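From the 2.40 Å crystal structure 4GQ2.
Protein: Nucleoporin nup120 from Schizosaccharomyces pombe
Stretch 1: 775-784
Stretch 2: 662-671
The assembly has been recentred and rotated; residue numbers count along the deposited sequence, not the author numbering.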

# COMPACT_ATOMS: atom_id res chain seq x y z
N SER A 775 0.71 -6.81 10.57
CA SER A 775 1.77 -7.77 10.84
C SER A 775 2.19 -7.68 12.30
O SER A 775 2.37 -8.70 12.96
CB SER A 775 2.96 -7.53 9.91
OG SER A 775 2.61 -7.82 8.57
N ALA A 776 2.31 -6.46 12.80
CA ALA A 776 2.72 -6.23 14.18
C ALA A 776 1.70 -6.77 15.19
O ALA A 776 2.09 -7.31 16.22
CB ALA A 776 3.01 -4.76 14.42
N LEU A 777 0.41 -6.67 14.88
CA LEU A 777 -0.65 -7.17 15.77
C LEU A 777 -0.65 -8.69 15.89
O LEU A 777 -1.18 -9.24 16.86
CB LEU A 777 -2.03 -6.71 15.31
CG LEU A 777 -2.35 -5.21 15.39
CD1 LEU A 777 -3.62 -4.89 14.60
CD2 LEU A 777 -2.47 -4.77 16.84
N ASN A 778 -0.08 -9.37 14.90
CA ASN A 778 -0.06 -10.83 14.89
C ASN A 778 1.31 -11.38 15.24
O ASN A 778 1.59 -12.56 15.00
CB ASN A 778 -0.51 -11.34 13.52
CG ASN A 778 -1.99 -11.15 13.29
OD1 ASN A 778 -2.80 -11.93 13.76
ND2 ASN A 778 -2.35 -10.09 12.56
N TYR A 779 2.16 -10.52 15.80
CA TYR A 779 3.53 -10.88 16.13
C TYR A 779 3.56 -12.13 17.00
O TYR A 779 2.83 -12.24 17.98
CB TYR A 779 4.25 -9.72 16.83
CG TYR A 779 5.67 -10.05 17.22
CD1 TYR A 779 6.60 -10.45 16.26
CD2 TYR A 779 6.09 -9.97 18.55
CE1 TYR A 779 7.90 -10.76 16.61
CE2 TYR A 779 7.40 -10.28 18.91
CZ TYR A 779 8.29 -10.67 17.93
OH TYR A 779 9.59 -10.99 18.26
N SER A 780 4.40 -13.09 16.61
CA SER A 780 4.37 -14.40 17.24
C SER A 780 5.73 -15.07 17.32
O SER A 780 6.63 -14.79 16.52
CB SER A 780 3.38 -15.31 16.51
OG SER A 780 2.05 -14.85 16.67
N GLU A 781 5.86 -15.96 18.30
CA GLU A 781 7.08 -16.72 18.48
C GLU A 781 6.77 -18.18 18.68
O GLU A 781 5.66 -18.54 19.08
CB GLU A 781 7.86 -16.19 19.68
CG GLU A 781 8.68 -14.96 19.36
CD GLU A 781 9.40 -14.42 20.57
OE1 GLU A 781 10.64 -14.50 20.60
OE2 GLU A 781 8.71 -13.93 21.50
N CYS A 782 7.75 -19.03 18.36
CA CYS A 782 7.69 -20.45 18.67
C CYS A 782 8.37 -20.65 20.01
O CYS A 782 9.60 -20.55 20.11
CB CYS A 782 8.39 -21.27 17.58
SG CYS A 782 8.25 -23.06 17.78
N PHE A 783 7.58 -20.89 21.05
CA PHE A 783 8.12 -20.94 22.42
C PHE A 783 8.98 -22.18 22.71
O PHE A 783 10.03 -22.07 23.34
CB PHE A 783 7.01 -20.78 23.48
CG PHE A 783 6.50 -19.36 23.63
CD1 PHE A 783 7.23 -18.27 23.15
CD2 PHE A 783 5.30 -19.12 24.29
CE1 PHE A 783 6.76 -16.98 23.30
CE2 PHE A 783 4.82 -17.82 24.45
CZ PHE A 783 5.55 -16.75 23.95
N SER A 784 8.54 -23.34 22.23
CA SER A 784 9.26 -24.60 22.50
C SER A 784 10.56 -24.74 21.71
O SER A 784 11.54 -25.29 22.21
CB SER A 784 8.35 -25.81 22.25
OG SER A 784 7.85 -25.82 20.93
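Stretch 2 662-671: IYNHSAQSPS

Two backbone hydrogen bonds join stretch 2 to stretch 1 in a short antiparallel pairing, in which Ser 780 and Glu 781 run opposite to Asn 664 and His 665. The shorter of these bonds joins Glu 781 N to Asn 664 O at 2.8 Å, with an N-H...O angle of 161°. Two residues further along stretch 2, Ser 666 N donates to Tyr 779 O at 3.0 Å, so the two bonds bracket the non-hydrogen-bonded pair Ser 780 and His 665, whose side chains diverge. The CA-to-CB bond of Ser 666 is directed toward stretch 1, and the side chain adds a further link, Ser 666 OG donating to Glu 781 OE2 at 3.0 Å. At the other end of the pairing, Asn 664 extends the polar network through its side chain: Phe 783 N donates to Asn 664 OD1 at 3.2 Å.

The same asparagine also packs on an aromatic ring. Asn 664 CB lies over one face of the Phe 783 ring, 3.6 Å from its centroid, in a CH-pi contact. In a separate contact, Cys 782 SG meets the edge of the Tyr 663 ring, 3.6 Å from Tyr 663 CE1.

Beyond the strand pair, stretch 2 continues as loop, with a cis peptide bond before Gln 668, and passes along Tyr 779. This tyrosine, the residue of stretch 1 most covered by stretch 2, has its CA-to-CB bond directed toward it and receives Pro 670 over one ring face, with Pro 670 CB 3.7 Å from the centroid of the Tyr 779 ring. Tyr 779 CD2 also approaches Gln 668 O to 3.2 Å. Pro 670 reaches back to the helical end of stretch 1, where Pro 670 CG lies 4.2 Å from Ala 776 CB. The His 665 ring turns its edge to the backbone of Leu 777, with His 665 CE1 3.2 Å from Leu 777 O.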

# COMPACT_ATOMS: atom_id res chain seq x y z
N ILE A 662 -0.89 -22.67 14.48
CA ILE A 662 -0.85 -21.42 15.21
C ILE A 662 0.32 -21.44 16.19
O ILE A 662 0.47 -22.39 16.96
CB ILE A 662 -2.21 -21.07 15.89
CG1 ILE A 662 -2.24 -19.59 16.30
CG2 ILE A 662 -2.50 -22.00 17.06
CD1 ILE A 662 -3.62 -19.04 16.60
N TYR A 663 1.16 -20.42 16.11
CA TYR A 663 2.25 -20.27 17.04
C TYR A 663 1.82 -19.38 18.19
O TYR A 663 0.73 -18.80 18.16
CB TYR A 663 3.50 -19.74 16.34
CG TYR A 663 4.16 -20.80 15.50
CD1 TYR A 663 5.12 -21.66 16.05
CD2 TYR A 663 3.81 -20.98 14.16
CE1 TYR A 663 5.72 -22.64 15.28
CE2 TYR A 663 4.41 -21.96 13.39
CZ TYR A 663 5.36 -22.79 13.95
OH TYR A 663 5.96 -23.76 13.18
N ASN A 664 2.66 -19.31 19.21
CA ASN A 664 2.35 -18.52 20.39
C ASN A 664 2.41 -17.04 20.07
O ASN A 664 3.41 -16.54 19.54
CB ASN A 664 3.31 -18.88 21.52
CG ASN A 664 3.45 -20.38 21.72
OD1 ASN A 664 4.42 -20.99 21.26
ND2 ASN A 664 2.48 -20.99 22.39
N HIS A 665 1.31 -16.34 20.35
CA HIS A 665 1.27 -14.88 20.26
C HIS A 665 2.23 -14.31 21.25
O HIS A 665 2.33 -14.80 22.38
CB HIS A 665 -0.13 -14.37 20.51
CG HIS A 665 -0.24 -12.86 20.44
ND1 HIS A 665 -0.21 -12.20 19.27
CD2 HIS A 665 -0.37 -11.91 21.44
CE1 HIS A 665 -0.32 -10.87 19.51
NE2 HIS A 665 -0.42 -10.70 20.84
N SER A 666 2.94 -13.26 20.85
CA SER A 666 4.07 -12.79 21.64
C SER A 666 3.87 -11.48 22.37
O SER A 666 3.03 -10.66 22.01
CB SER A 666 5.33 -12.69 20.78
OG SER A 666 6.35 -12.00 21.48
N ALA A 667 4.67 -11.33 23.42
CA ALA A 667 4.89 -10.08 24.13
C ALA A 667 6.40 -9.89 24.29
O ALA A 667 7.09 -10.78 24.78
CB ALA A 667 4.19 -10.10 25.48
N GLN A 668 6.92 -8.73 23.88
CA GLN A 668 6.11 -7.66 23.32
C GLN A 668 6.51 -7.26 21.90
O GLN A 668 6.07 -7.88 20.94
CB GLN A 668 6.10 -6.44 24.26
CG GLN A 668 5.14 -6.56 25.43
CD GLN A 668 4.82 -5.22 26.06
OE1 GLN A 668 5.71 -4.49 26.50
NE2 GLN A 668 3.53 -4.89 26.13
N SER A 669 7.34 -6.23 21.79
CA SER A 669 7.52 -5.49 20.54
C SER A 669 8.37 -6.21 19.49
O SER A 669 9.47 -6.66 19.79
CB SER A 669 8.10 -4.10 20.81
OG SER A 669 8.04 -3.28 19.65
N PRO A 670 7.85 -6.31 18.25
CA PRO A 670 8.66 -6.75 17.12
C PRO A 670 9.53 -5.61 16.64
O PRO A 670 9.23 -4.44 16.91
CB PRO A 670 7.61 -7.08 16.06
CG PRO A 670 6.46 -6.17 16.37
CD PRO A 670 6.45 -6.03 17.86
N SER A 671 10.61 -5.93 15.93
CA SER A 671 11.40 -4.89 15.28
C SER A 671 10.63 -4.38 14.07
O SER A 671 9.78 -5.10 13.52
CB SER A 671 12.74 -5.45 14.82
OG SER A 671 12.56 -6.25 13.66